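Local structure of alpha-fucosidase GH29 (Fusarium graminearum, 4PSR) at residues Leu329-Gly337 / Val373-Tyr382; Ala510-Ala518 / Ala532-Arg543. The protein probably hydrolyses the alpha-1,6-linked L-fucose joined to the reducing-end N-acetylglucosamine of glycoprotein glycans, as a member of glycoside hydrolase family 29. One frame throughout, in Å; residues are numbered along the deposited sequence. Where two conformers were deposited one is given.

Overall arrangement
Contact 1 (329-337 with 373-382) is buried beside the TIM barrel, its centre about 12 Å from the centre of the chain, whereas contact 2 (510-518 with 532-543) is only partly buried, its centre about 30 Å from that point. Contact 1 sets the end of a barrel helix against the linker leading into the six-stranded antiparallel sheet, and contact 2 links loops around a later four-stranded antiparallel sheet. The first relies on apolar contacts, a lysine over a tyrosine ring and water bridges from the helix end to backbone N-H groups of the linker; the second has one direct backbone-to-serine bond, small alanines on arginines and a weak surface salt bridge. The two meet at Asp380, which packs against Val517 and Ala532.

Contact 1: residues Leu329-Gly337 / Val373-Tyr382; sequences LLDRVSKNG and VYDTRAWDIY
The C-terminal end of the last helix before the eighth strand of the TIM barrel packs through Ser334, Lys335 and Asn336 on the linker residues Ala378 and Tyr382. A Schellman motif closes this helix: Asn336, a residue type that tolerates positive phi, is its C-prime residue, and Gly337 N returns to Arg332 O. The long aliphatic chain of Lys335 runs extended alongside Tyr382 and covers its ring, CE 3.7 Å from the centroid of the Tyr382 ring in a CH-pi contact, while NZ, a cation-pi partner over the same face, reaches Asp331 OD2 at 2.7 Å. Arg332 grips that oxygen side-on through NE and NH1. Compact Ser334 lets the linker come close, its OG 3.4 Å from Tyr382 CB. The small methyl of Ala378 fits against the helix end, its CB 3.5 Å from Ser334 O. One water donates to Asn336 OD1 and accepts from Ala378 N; another joins Ser334 O to Trp379 N. Tyr382 OH bonds to Gln388, and Asn336 ND2 to Glu531. Farther along, branched Leu330 and Val373 cross at about a right angle, Leu330 CD2 4.0 Å from Val373 CG2. They also touch helix 353-369, while Val333 and Ser334 rest on strand 405-409 of the neighbouring antiparallel sheet.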
ATOM      1  N   LEU A 329      -1.379  -6.169   7.893  1.00  9.95           N
ATOM      2  CA  LEU A 329      -1.821  -6.664   6.602  1.00  9.86           C
ATOM      3  C   LEU A 329      -3.330  -6.946   6.614  1.00 10.06           C
ATOM      4  O   LEU A 329      -4.048  -6.561   5.702  1.00 10.04           O
ATOM      5  CB  LEU A 329      -1.034  -7.924   6.242  1.00 10.56           C
ATOM      6  CG  LEU A 329      -1.508  -8.644   4.974  1.00 10.03           C
ATOM      7  CD1 LEU A 329      -1.394  -7.740   3.746  1.00 12.27           C
ATOM      8  CD2 LEU A 329      -0.710  -9.924   4.787  1.00 11.87           C
ATOM      9  N   LEU A 330      -3.793  -7.676   7.634  1.00  9.82           N
ATOM     10  CA  LEU A 330      -5.209  -8.019   7.709  1.00  9.83           C
ATOM     11  C   LEU A 330      -6.085  -6.771   7.782  1.00 10.81           C
ATOM     12  O   LEU A 330      -7.143  -6.696   7.137  1.00 11.06           O
ATOM     13  CB  LEU A 330      -5.466  -8.925   8.913  1.00 11.66           C
ATOM     14  CG  LEU A 330      -4.827 -10.324   8.819  1.00 10.97           C
ATOM     15  CD1 LEU A 330      -4.742 -10.966  10.189  1.00 12.59           C
ATOM     16  CD2 LEU A 330      -5.593 -11.219   7.831  1.00 11.65           C
ATOM     17  N   ASP A 331      -5.652  -5.788   8.571  1.00  9.40           N
ATOM     18  CA  ASP A 331      -6.357  -4.532   8.646  1.00  9.63           C
ATOM     19  C   ASP A 331      -6.471  -3.857   7.283  1.00  9.55           C
ATOM     20  O   ASP A 331      -7.552  -3.460   6.887  1.00 11.37           O
ATOM     21  CB  ASP A 331      -5.673  -3.636   9.676  1.00 11.98           C
ATOM     22  CG  ASP A 331      -6.474  -2.394   9.981  1.00 11.66           C
ATOM     23  OD1 ASP A 331      -7.480  -2.492  10.724  1.00 13.12           O
ATOM     24  OD2 ASP A 331      -6.090  -1.271   9.546  1.00 12.02           O
ATOM     25  N   ARG A 332      -5.363  -3.721   6.566  0.81  9.51           N
ATOM     26  CA  ARG A 332      -5.406  -3.036   5.271  0.81 10.20           C
ATOM     27  C   ARG A 332      -6.287  -3.774   4.280  0.81 10.44           C
ATOM     28  O   ARG A 332      -7.079  -3.163   3.562  0.81 10.92           O
ATOM     29  CB  ARG A 332      -4.014  -2.850   4.644  0.81 11.25           C
ATOM     30  CG  ARG A 332      -2.917  -2.175   5.507  0.81 11.19           C
ATOM     31  CD  ARG A 332      -3.375  -0.917   6.219  0.81 10.94           C
ATOM     32  NE  ARG A 332      -3.663  -1.072   7.646  0.81 12.26           N
ATOM     33  CZ  ARG A 332      -2.767  -1.051   8.624  0.81 13.37           C
ATOM     34  NH1 ARG A 332      -3.193  -1.196   9.887  0.81 11.77           N
ATOM     35  NH2 ARG A 332      -1.460  -0.941   8.366  0.81 12.38           N
ATOM     36  N   VAL A 333      -6.167  -5.093   4.239  1.00  9.97           N
ATOM     37  CA  VAL A 333      -6.924  -5.882   3.287  1.00  9.03           C
ATOM     38  C   VAL A 333      -8.420  -5.787   3.587  1.00 11.62           C
ATOM     39  O   VAL A 333      -9.231  -5.713   2.669  1.00 10.76           O
ATOM     40  CB  VAL A 333      -6.427  -7.326   3.276  1.00 11.83           C
ATOM     41  CG1 VAL A 333      -7.367  -8.237   2.546  1.00 16.40           C
ATOM     42  CG2 VAL A 333      -5.007  -7.413   2.702  1.00 10.62           C
ATOM     43  N   SER A 334      -8.781  -5.774   4.870  1.00 10.20           N
ATOM     44  CA  SER A 334     -10.186  -5.675   5.267  1.00  9.92           C
ATOM     45  C   SER A 334     -10.804  -4.326   4.877  1.00 12.21           C
ATOM     46  O   SER A 334     -12.033  -4.199   4.755  1.00 11.72           O
ATOM     47  CB  SER A 334     -10.339  -5.887   6.780  1.00 10.47           C
ATOM     48  OG  SER A 334      -9.942  -4.757   7.552  1.00 10.63           O
ATOM     49  N   LYS A 335      -9.968  -3.294   4.720  1.00  9.98           N
ATOM     50  CA  LYS A 335     -10.432  -1.937   4.390  1.00  9.92           C
ATOM     51  C   LYS A 335     -10.344  -1.627   2.899  1.00 10.22           C
ATOM     52  O   LYS A 335     -10.486  -0.459   2.522  1.00 10.20           O
ATOM     53  CB  LYS A 335      -9.618  -0.919   5.199  1.00 10.74           C
ATOM     54  CG  LYS A 335      -9.910  -0.899   6.681  1.00 12.25           C
ATOM     55  CD  LYS A 335      -8.847  -0.116   7.414  1.00 11.60           C
ATOM     56  CE  LYS A 335      -9.166   0.078   8.906  1.00 14.74           C
ATOM     57  NZ  LYS A 335      -8.007   0.698   9.616  1.00 12.19           N
ATOM     58  N   ASN A 336     -10.143  -2.660   2.075  1.00 10.02           N
ATOM     59  CA  ASN A 336     -10.191  -2.599   0.598  1.00  9.89           C
ATOM     60  C   ASN A 336      -8.891  -2.121  -0.023  1.00 10.24           C
ATOM     61  O   ASN A 336      -8.903  -1.478  -1.095  1.00 11.00           O
ATOM     62  CB  ASN A 336     -11.408  -1.783   0.113  1.00 11.07           C
ATOM     63  CG  ASN A 336     -11.699  -1.947  -1.361  1.00 10.29           C
ATOM     64  OD1 ASN A 336     -11.745  -3.050  -1.901  1.00 12.13           O
ATOM     65  ND2 ASN A 336     -11.959  -0.817  -2.016  1.00 11.06           N
ATOM     66  N   GLY A 337      -7.778  -2.489   0.603  1.00  9.97           N
ATOM     67  CA  GLY A 337      -6.454  -2.150   0.098  1.00 10.39           C
ATOM     68  C   GLY A 337      -5.465  -3.290   0.026  1.00  9.33           C
ATOM     69  O   GLY A 337      -5.720  -4.384   0.527  1.00 10.47           O
ATOM     70  N   VAL A 373      -7.158 -14.293   2.630  1.00 11.75           N
ATOM     71  CA  VAL A 373      -6.432 -13.092   2.214  1.00 10.37           C
ATOM     72  C   VAL A 373      -6.403 -13.002   0.691  1.00  9.02           C
ATOM     73  O   VAL A 373      -7.083 -12.151   0.098  1.00 10.60           O
ATOM     74  CB  VAL A 373      -5.020 -13.060   2.838  1.00 11.20           C
ATOM     75  CG1 VAL A 373      -4.266 -11.797   2.399  1.00 12.54           C
ATOM     76  CG2 VAL A 373      -5.112 -13.102   4.363  1.00 14.12           C
ATOM     77  N   TYR A 374      -5.597 -13.824   0.035  1.00 10.70           N
ATOM     78  CA  TYR A 374      -5.500 -13.754  -1.415  1.00  9.84           C
ATOM     79  C   TYR A 374      -6.848 -13.966  -2.052  1.00 10.85           C
ATOM     80  O   TYR A 374      -7.656 -14.781  -1.588  1.00 12.72           O
ATOM     81  CB  TYR A 374      -4.580 -14.829  -1.927  1.00 11.69           C
ATOM     82  CG  TYR A 374      -3.189 -14.821  -1.332  1.00 10.08           C
ATOM     83  CD1 TYR A 374      -2.297 -13.777  -1.553  1.00 11.93           C
ATOM     84  CD2 TYR A 374      -2.728 -15.926  -0.634  1.00 10.42           C
ATOM     85  CE1 TYR A 374      -0.990 -13.829  -1.045  1.00 11.67           C
ATOM     86  CE2 TYR A 374      -1.458 -15.995  -0.116  1.00 11.97           C
ATOM     87  CZ  TYR A 374      -0.572 -14.960  -0.347  1.00 12.20           C
ATOM     88  OH  TYR A 374       0.698 -15.043   0.141  1.00 12.70           O
ATOM     89  N   ASP A 375      -7.080 -13.233  -3.135  1.00 11.08           N
ATOM     90  CA  ASP A 375      -8.260 -13.441  -3.978  1.00 11.32           C
ATOM     91  C   ASP A 375      -9.573 -13.087  -3.296  1.00 13.43           C
ATOM     92  O   ASP A 375     -10.627 -13.325  -3.864  1.00 15.47           O
ATOM     93  CB  ASP A 375      -8.345 -14.907  -4.488  1.00 12.88           C
ATOM     94  CG  ASP A 375      -7.107 -15.354  -5.232  1.00 23.04           C
ATOM     95  OD1 ASP A 375      -6.311 -14.533  -5.702  1.00 17.52           O
ATOM     96  OD2 ASP A 375      -6.899 -16.581  -5.303  1.00 34.29           O
ATOM     97  N   THR A 376      -9.535 -12.489  -2.109  1.00 11.05           N
ATOM     98  CA  THR A 376     -10.745 -12.053  -1.412  1.00 10.82           C
ATOM     99  C   THR A 376     -11.023 -10.573  -1.708  1.00 10.92           C
ATOM    100  O   THR A 376     -10.221  -9.893  -2.347  1.00 10.86           O
ATOM    101  CB  THR A 376     -10.654 -12.223   0.133  1.00 11.49           C
ATOM    102  OG1 THR A 376      -9.691 -11.305   0.700  1.00 11.43           O
ATOM    103  CG2 THR A 376     -10.319 -13.658   0.544  1.00 11.64           C
ATOM    104  N   ARG A 377     -12.174 -10.105  -1.271  1.00  9.85           N
ATOM    105  CA  ARG A 377     -12.520  -8.702  -1.329  1.00 10.95           C
ATOM    106  C   ARG A 377     -13.058  -8.277   0.035  1.00 11.01           C
ATOM    107  O   ARG A 377     -13.539  -9.094   0.848  1.00 11.66           O
ATOM    108  CB  ARG A 377     -13.598  -8.465  -2.392  1.00 12.07           C
ATOM    109  CG  ARG A 377     -13.191  -8.791  -3.831  1.00 13.31           C
ATOM    110  CD  ARG A 377     -12.104  -7.839  -4.318  1.00 11.84           C
ATOM    111  NE  ARG A 377     -11.715  -8.104  -5.713  1.00 13.52           N
ATOM    112  CZ  ARG A 377     -10.750  -8.934  -6.091  1.00 12.72           C
ATOM    113  NH1 ARG A 377     -10.011  -9.610  -5.223  1.00 12.50           N
ATOM    114  NH2 ARG A 377     -10.487  -9.108  -7.378  1.00 12.47           N
ATOM    115  N   ALA A 378     -13.022  -6.980   0.282  1.00 11.46           N
ATOM    116  CA  ALA A 378     -13.546  -6.427   1.499  1.00 11.32           C
ATOM    117  C   ALA A 378     -15.046  -6.665   1.588  1.00 12.79           C
ATOM    118  O   ALA A 378     -15.755  -6.728   0.567  1.00 13.48           O
ATOM    119  CB  ALA A 378     -13.248  -4.920   1.524  1.00 11.67           C
ATOM    120  N   TRP A 379     -15.527  -6.788   2.815  1.00 11.64           N
ATOM    121  CA  TRP A 379     -16.962  -6.825   3.096  1.00 11.83           C
ATOM    122  C   TRP A 379     -17.449  -5.365   3.088  1.00 13.97           C
ATOM    123  O   TRP A 379     -16.746  -4.513   2.575  1.00 16.35           O
ATOM    124  CB  TRP A 379     -17.194  -7.486   4.444  1.00 13.34           C
ATOM    125  CG  TRP A 379     -18.587  -7.997   4.678  1.00 13.57           C
ATOM    126  CD1 TRP A 379     -19.481  -8.410   3.734  1.00 17.49           C
ATOM    127  CD2 TRP A 379     -19.220  -8.182   5.947  1.00 12.70           C
ATOM    128  NE1 TRP A 379     -20.646  -8.838   4.347  1.00 17.22           N
ATOM    129  CE2 TRP A 379     -20.515  -8.687   5.702  1.00 12.77           C
ATOM    130  CE3 TRP A 379     -18.833  -7.927   7.262  1.00 14.60           C
ATOM    131  CZ2 TRP A 379     -21.406  -8.975   6.724  1.00 15.51           C
ATOM    132  CZ3 TRP A 379     -19.721  -8.235   8.289  1.00 14.76           C
ATOM    133  CH2 TRP A 379     -21.001  -8.749   8.000  1.00 14.14           C
ATOM    134  N   ASP A 380     -18.630  -5.054   3.635  1.00 13.42           N
ATOM    135  CA  ASP A 380     -19.015  -3.644   3.743  1.00 15.54           C
ATOM    136  C   ASP A 380     -18.630  -3.047   5.087  1.00 13.41           C
ATOM    137  O   ASP A 380     -18.754  -1.853   5.282  1.00 15.81           O
ATOM    138  CB  ASP A 380     -20.498  -3.395   3.447  1.00 19.16           C
ATOM    139  CG  ASP A 380     -20.862  -3.678   1.982  1.00 22.57           C
ATOM    140  OD1 ASP A 380     -20.117  -3.294   1.045  1.00 18.44           O
ATOM    141  OD2 ASP A 380     -21.897  -4.332   1.767  1.00 23.09           O
ATOM    142  N   ILE A 381     -18.198  -3.897   6.017  1.00 13.13           N
ATOM    143  CA  ILE A 381     -17.716  -3.477   7.326  1.00 12.75           C
ATOM    144  C   ILE A 381     -16.362  -4.145   7.511  1.00 12.59           C
ATOM    145  O   ILE A 381     -16.240  -5.341   7.258  1.00 13.66           O
ATOM    146  CB  ILE A 381     -18.701  -3.929   8.429  1.00 14.63           C
ATOM    147  CG1 ILE A 381     -20.059  -3.224   8.254  1.00 15.75           C
ATOM    148  CG2 ILE A 381     -18.114  -3.648   9.822  1.00 15.79           C
ATOM    149  CD1 ILE A 381     -21.177  -3.835   9.090  1.00 22.43           C
ATOM    150  N   TYR A 382     -15.320  -3.394   7.868  1.00 11.42           N
ATOM    151  CA  TYR A 382     -13.962  -3.977   7.824  1.00 11.83           C
ATOM    152  C   TYR A 382     -13.639  -4.874   9.016  1.00 12.32           C
ATOM    153  O   TYR A 382     -12.819  -5.776   8.911  1.00 11.50           O
ATOM    154  CB  TYR A 382     -12.860  -2.924   7.666  1.00 12.17           C
ATOM    155  CG  TYR A 382     -12.652  -2.066   8.854  1.00 11.59           C
ATOM    156  CD1 TYR A 382     -11.835  -2.469   9.893  1.00 11.81           C
ATOM    157  CD2 TYR A 382     -13.271  -0.828   8.931  1.00 15.35           C
ATOM    158  CE1 TYR A 382     -11.654  -1.649  11.014  1.00 17.02           C
ATOM    159  CE2 TYR A 382     -13.107  -0.024  10.014  1.00 21.63           C
ATOM    160  CZ  TYR A 382     -12.306  -0.428  11.035  1.00 16.90           C
ATOM    161  OH  TYR A 382     -12.149   0.409  12.114  1.00 32.43           O
TER
HETATM  162  O   HOH W   1     -13.861  -6.201   4.986  1.00 11.95           O
HETATM  163  O   HOH W   2     -11.022  -5.653  -1.342  1.00 11.74           O

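Contact 2: residues Ala510-Ala518 / Ala532-Arg543; sequences ADATGKGVA and AGLKPEEIRSIR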
ATOM      1  N   ALA A 510     -37.501  -2.688  -3.220  1.00 26.76           N
ATOM      2  CA  ALA A 510     -38.221  -1.609  -2.541  1.00 27.32           C
ATOM      3  C   ALA A 510     -38.538  -1.877  -1.068  1.00 27.17           C
ATOM      4  O   ALA A 510     -38.937  -0.960  -0.348  1.00 34.18           O
ATOM      5  CB  ALA A 510     -39.507  -1.286  -3.303  1.00 42.12           C
ATOM      6  N   ASP A 511     -38.339  -3.108  -0.615  1.00 25.06           N
ATOM      7  CA  ASP A 511     -38.729  -3.496   0.731  1.00 25.21           C
ATOM      8  C   ASP A 511     -37.559  -3.884   1.640  1.00 38.26           C
ATOM      9  O   ASP A 511     -37.690  -4.760   2.484  1.00 31.08           O
ATOM     10  CB  ASP A 511     -39.720  -4.664   0.652  1.00 35.25           C
ATOM     11  CG  ASP A 511     -39.179  -5.843  -0.150  1.00 44.78           C
ATOM     12  OD1 ASP A 511     -37.967  -5.868  -0.452  1.00 44.85           O
ATOM     13  OD2 ASP A 511     -39.971  -6.753  -0.479  1.00 60.59           O
ATOM     14  N   ALA A 512     -36.415  -3.232   1.466  1.00 26.49           N
ATOM     15  CA  ALA A 512     -35.223  -3.565   2.236  1.00 26.78           C
ATOM     16  C   ALA A 512     -34.833  -5.041   2.083  1.00 23.93           C
ATOM     17  O   ALA A 512     -34.466  -5.709   3.058  1.00 28.91           O
ATOM     18  CB  ALA A 512     -35.402  -3.197   3.702  1.00 26.75           C
ATOM     19  N   THR A 513     -34.953  -5.543   0.859  1.00 31.21           N
ATOM     20  CA  THR A 513     -34.421  -6.852   0.494  1.00 28.18           C
ATOM     21  C   THR A 513     -33.693  -6.735  -0.838  1.00 30.43           C
ATOM     22  O   THR A 513     -33.626  -5.649  -1.428  1.00 26.42           O
ATOM     23  CB  THR A 513     -35.527  -7.946   0.391  1.00 38.03           C
ATOM     24  OG1 THR A 513     -36.335  -7.722  -0.769  1.00 38.58           O
ATOM     25  CG2 THR A 513     -36.401  -7.955   1.637  1.00 34.00           C
ATOM     26  N   GLY A 514     -33.146  -7.854  -1.305  1.00 32.62           N
ATOM     27  CA  GLY A 514     -32.358  -7.883  -2.521  1.00 28.67           C
ATOM     28  C   GLY A 514     -30.890  -7.659  -2.217  1.00 34.24           C
ATOM     29  O   GLY A 514     -30.451  -7.833  -1.078  1.00 27.20           O
ATOM     30  N   LYS A 515     -30.141  -7.270  -3.244  1.00 27.98           N
ATOM     31  CA  LYS A 515     -28.736  -6.901  -3.093  1.00 27.77           C
ATOM     32  C   LYS A 515     -28.667  -5.695  -2.173  1.00 22.69           C
ATOM     33  O   LYS A 515     -29.519  -4.824  -2.251  1.00 24.08           O
ATOM     34  CB  LYS A 515     -28.140  -6.529  -4.451  1.00 28.45           C
ATOM     35  CG  LYS A 515     -28.420  -7.539  -5.541  1.00 31.32           C
ATOM     36  CD  LYS A 515     -27.622  -7.239  -6.805  1.00 46.11           C
ATOM     37  CE  LYS A 515     -28.107  -5.982  -7.514  1.00 46.45           C
ATOM     38  NZ  LYS A 515     -27.256  -5.673  -8.699  1.00 64.74           N
ATOM     39  N   GLY A 516     -27.665  -5.641  -1.300  1.00 23.00           N
ATOM     40  CA  GLY A 516     -27.527  -4.496  -0.428  1.00 18.24           C
ATOM     41  C   GLY A 516     -26.108  -4.171  -0.038  1.00 18.64           C
ATOM     42  O   GLY A 516     -25.205  -4.999  -0.182  1.00 20.93           O
ATOM     43  N   VAL A 517     -25.950  -2.966   0.494  1.00 17.48           N
ATOM     44  CA  VAL A 517     -24.666  -2.455   0.954  1.00 13.58           C
ATOM     45  C   VAL A 517     -24.897  -1.787   2.300  1.00 15.76           C
ATOM     46  O   VAL A 517     -25.752  -0.897   2.420  1.00 15.66           O
ATOM     47  CB  VAL A 517     -24.068  -1.430  -0.030  1.00 17.37           C
ATOM     48  CG1 VAL A 517     -22.760  -0.849   0.511  1.00 18.43           C
ATOM     49  CG2 VAL A 517     -23.831  -2.086  -1.389  1.00 19.58           C
ATOM     50  N   ALA A 518     -24.147  -2.206   3.316  1.00 14.17           N
ATOM     51  CA  ALA A 518     -24.132  -1.518   4.614  1.00 13.56           C
ATOM     52  C   ALA A 518     -23.186  -0.303   4.565  1.00 15.67           C
ATOM     53  O   ALA A 518     -22.134  -0.349   3.899  1.00 16.00           O
ATOM     54  CB  ALA A 518     -23.720  -2.460   5.701  1.00 14.46           C
ATOM     55  N   ALA A 532     -18.915  -1.137  -4.232  1.00 14.29           N
ATOM     56  CA  ALA A 532     -19.439  -1.925  -3.115  1.00 14.70           C
ATOM     57  C   ALA A 532     -20.496  -2.904  -3.580  1.00 16.74           C
ATOM     58  O   ALA A 532     -20.909  -3.766  -2.797  1.00 19.54           O
ATOM     59  CB  ALA A 532     -20.020  -1.014  -2.059  1.00 14.91           C
ATOM     60  N   GLY A 533     -20.962  -2.754  -4.813  1.00 16.01           N
ATOM     61  CA  GLY A 533     -21.828  -3.742  -5.448  1.00 20.04           C
ATOM     62  C   GLY A 533     -23.248  -3.278  -5.727  1.00 19.34           C
ATOM     63  O   GLY A 533     -24.091  -4.113  -6.063  1.00 21.22           O
ATOM     64  N   LEU A 534     -23.532  -1.983  -5.595  1.00 16.97           N
ATOM     65  CA  LEU A 534     -24.865  -1.467  -5.918  1.00 16.47           C
ATOM     66  C   LEU A 534     -24.760  -0.073  -6.510  1.00 20.03           C
ATOM     67  O   LEU A 534     -24.591   0.919  -5.802  1.00 17.86           O
ATOM     68  CB  LEU A 534     -25.760  -1.458  -4.682  1.00 18.55           C
ATOM     69  CG  LEU A 534     -27.236  -1.082  -4.847  1.00 20.06           C
ATOM     70  CD1 LEU A 534     -27.922  -1.984  -5.876  1.00 21.39           C
ATOM     71  CD2 LEU A 534     -27.950  -1.183  -3.495  1.00 19.18           C
ATOM     72  N   LYS A 535     -24.850  -0.017  -7.825  1.00 17.25           N
ATOM     73  CA  LYS A 535     -24.916   1.240  -8.537  1.00 18.75           C
ATOM     74  C   LYS A 535     -26.046   2.053  -7.936  1.00 17.18           C
ATOM     75  O   LYS A 535     -27.142   1.535  -7.681  1.00 19.29           O
ATOM     76  CB  LYS A 535     -25.176   1.019 -10.031  1.00 20.36           C
ATOM     77  CG  LYS A 535     -24.081   0.236 -10.741  1.00 32.90           C
ATOM     78  CD  LYS A 535     -24.442  -0.002 -12.202  1.00 40.03           C
ATOM     79  CE  LYS A 535     -23.358  -0.783 -12.934  1.00 57.90           C
ATOM     80  NZ  LYS A 535     -23.697  -0.997 -14.372  1.00 53.43           N
ATOM     81  N   PRO A 536     -25.800   3.339  -7.691  1.00 17.72           N
ATOM     82  CA  PRO A 536     -26.788   4.085  -6.912  1.00 19.54           C
ATOM     83  C   PRO A 536     -28.130   4.248  -7.655  1.00 18.29           C
ATOM     84  O   PRO A 536     -29.170   4.325  -7.011  1.00 18.70           O
ATOM     85  CB  PRO A 536     -26.092   5.429  -6.653  1.00 21.57           C
ATOM     86  CG  PRO A 536     -24.972   5.513  -7.631  1.00 24.48           C
ATOM     87  CD  PRO A 536     -24.564   4.107  -7.927  1.00 19.00           C
ATOM     88  N   GLU A 537     -28.087   4.258  -8.984  1.00 19.43           N
ATOM     89  CA  GLU A 537     -29.313   4.277  -9.785  1.00 25.12           C
ATOM     90  C   GLU A 537     -30.223   3.076  -9.504  1.00 25.63           C
ATOM     91  O   GLU A 537     -31.422   3.136  -9.801  1.00 25.74           O
ATOM     92  CB  GLU A 537     -28.972   4.319 -11.282  1.00 23.14           C
ATOM     93  CG  GLU A 537     -28.632   2.966 -11.893  1.00 29.33           C
ATOM     94  CD  GLU A 537     -27.584   3.026 -12.991  1.00 52.30           C
ATOM     95  OE1 GLU A 537     -27.756   2.330 -14.015  1.00 57.02           O
ATOM     96  OE2 GLU A 537     -26.572   3.736 -12.823  1.00 49.10           O
ATOM     97  N   GLU A 538     -29.663   1.994  -8.955  1.00 20.70           N
ATOM     98  CA  GLU A 538     -30.415   0.764  -8.680  1.00 21.42           C
ATOM     99  C   GLU A 538     -30.931   0.662  -7.246  1.00 19.81           C
ATOM    100  O   GLU A 538     -31.587  -0.318  -6.885  1.00 21.63           O
ATOM    101  CB  GLU A 538     -29.568  -0.471  -8.995  1.00 24.45           C
ATOM    102  CG  GLU A 538     -29.261  -0.609 -10.482  1.00 25.79           C
ATOM    103  CD  GLU A 538     -28.493  -1.867 -10.824  1.00 35.18           C
ATOM    104  OE1 GLU A 538     -28.584  -2.856 -10.069  1.00 46.85           O
ATOM    105  OE2 GLU A 538     -27.804  -1.864 -11.864  1.00 55.92           O
ATOM    106  N   ILE A 539     -30.642   1.664  -6.423  1.00 19.87           N
ATOM    107  CA  ILE A 539     -31.151   1.685  -5.062  1.00 19.14           C
ATOM    108  C   ILE A 539     -32.658   1.948  -5.070  1.00 17.28           C
ATOM    109  O   ILE A 539     -33.110   2.922  -5.673  1.00 18.92           O
ATOM    110  CB  ILE A 539     -30.434   2.763  -4.213  1.00 15.74           C
ATOM    111  CG1 ILE A 539     -28.929   2.437  -4.121  1.00 15.74           C
ATOM    112  CG2 ILE A 539     -31.067   2.838  -2.832  1.00 17.65           C
ATOM    113  CD1 ILE A 539     -28.133   3.575  -3.513  1.00 16.71           C
ATOM    114  N   ARG A 540     -33.408   1.094  -4.378  1.00 18.01           N
ATOM    115  CA  ARG A 540     -34.864   1.242  -4.293  1.00 21.23           C
ATOM    116  C   ARG A 540     -35.390   1.333  -2.864  1.00 22.04           C
ATOM    117  O   ARG A 540     -36.574   1.588  -2.642  1.00 19.52           O
ATOM    118  CB  ARG A 540     -35.564   0.092  -5.036  1.00 22.51           C
ATOM    119  CG  ARG A 540     -35.396   0.116  -6.570  1.00 26.76           C
ATOM    120  CD  ARG A 540     -36.106   1.287  -7.228  1.00 43.26           C
ATOM    121  NE  ARG A 540     -37.128   1.849  -6.352  1.00 56.82           N
ATOM    122  CZ  ARG A 540     -38.374   1.397  -6.248  1.00 60.58           C
ATOM    123  NH1 ARG A 540     -39.209   1.980  -5.398  1.00 50.95           N
ATOM    124  NH2 ARG A 540     -38.786   0.367  -6.982  1.00 57.60           N
ATOM    125  N   SER A 541     -34.527   1.122  -1.875  1.00 17.83           N
ATOM    126  CA  SER A 541     -34.905   1.337  -0.491  1.00 16.87           C
ATOM    127  C   SER A 541     -33.645   1.533   0.366  1.00 17.10           C
ATOM    128  O   SER A 541     -32.534   1.176  -0.042  1.00 17.59           O
ATOM    129  CB  SER A 541     -35.801   0.209   0.064  1.00 21.39           C
ATOM    130  OG  SER A 541     -35.159  -1.060   0.071  1.00 21.61           O
ATOM    131  N   ILE A 542     -33.855   2.116   1.536  1.00 19.40           N
ATOM    132  CA  ILE A 542     -32.787   2.333   2.498  1.00 16.98           C
ATOM    133  C   ILE A 542     -33.340   2.155   3.898  1.00 18.48           C
ATOM    134  O   ILE A 542     -34.457   2.619   4.200  1.00 21.84           O
ATOM    135  CB  ILE A 542     -32.186   3.733   2.336  1.00 19.53           C
ATOM    136  CG1 ILE A 542     -31.052   3.968   3.351  1.00 19.17           C
ATOM    137  CG2 ILE A 542     -33.249   4.809   2.482  1.00 21.73           C
ATOM    138  CD1 ILE A 542     -30.220   5.192   3.027  1.00 21.02           C
ATOM    139  N   ARG A 543     -32.579   1.475   4.747  1.00 17.39           N
ATOM    140  CA  ARG A 543     -32.867   1.395   6.167  1.00 17.01           C
ATOM    141  C   ARG A 543     -31.845   2.238   6.933  1.00 19.24           C
ATOM    142  O   ARG A 543     -30.632   1.973   6.870  1.00 17.10           O
ATOM    143  CB  ARG A 543     -32.823  -0.034   6.673  1.00 16.83           C
ATOM    144  CG  ARG A 543     -33.410  -0.178   8.063  1.00 23.34           C
ATOM    145  CD  ARG A 543     -33.885  -1.601   8.305  1.00 33.12           C
ATOM    146  NE  ARG A 543     -32.903  -2.583   7.854  1.00 32.78           N
ATOM    147  CZ  ARG A 543     -33.196  -3.803   7.424  1.00 38.29           C
ATOM    148  NH1 ARG A 543     -32.214  -4.615   7.056  1.00 34.89           N
ATOM    149  NH2 ARG A 543     -34.459  -4.216   7.363  1.00 35.42           N
TER
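A classic beta bulge, in which Arg540 and Ser541 both face Phe507 of strand 504-507, brings the start of strand 541-544 against Ala510 and Ala512. This strand and strand 516-519 flank strand 504-507 in an antiparallel sheet; with strand 504-507 between them the two do not pair directly, and the contact is made by side chains and by the loop 510-515. Among the polar interactions, Ser541 OG accepts from Ala512 N at 2.9 Å, with an N-H...O angle of 142°. Its OG stands between the backbone N and carbonyl carbon (chi1 62°), and Lys509 O is a second partner; a short hydroxyl serves well here because it can bind two backbone groups of the loop at once. Near solvent, Lys515, turned at chi3 (-70°), brings NZ round to Glu538 in a weak salt bridge, Lys515 NZ to Glu538 OE1 3.4 Å, as suits long, charged side chains.

Apolar packing gathers around Val517, whose two branches divide the work: CG1 meets Ala532 CB at 3.8 Å and CG2 meets Leu534 CB at 3.9 Å. Gly533 ends the helix in a Schellman motif, with backbone angles that suit glycine, which has no CB to press on the preceding carbonyl.

Small methyls also sit on flat cations. The CB of Ala512 lies over a face of the Arg543 guanidinium, whose NH2 is paired with Glu569, and that of Ala510 over a face of Arg540, whose NE bonds to Val572 O. Beside the latter, the CA-H of Ala510 points almost straight at Arg540 O, with CA 3.6 Å from that oxygen.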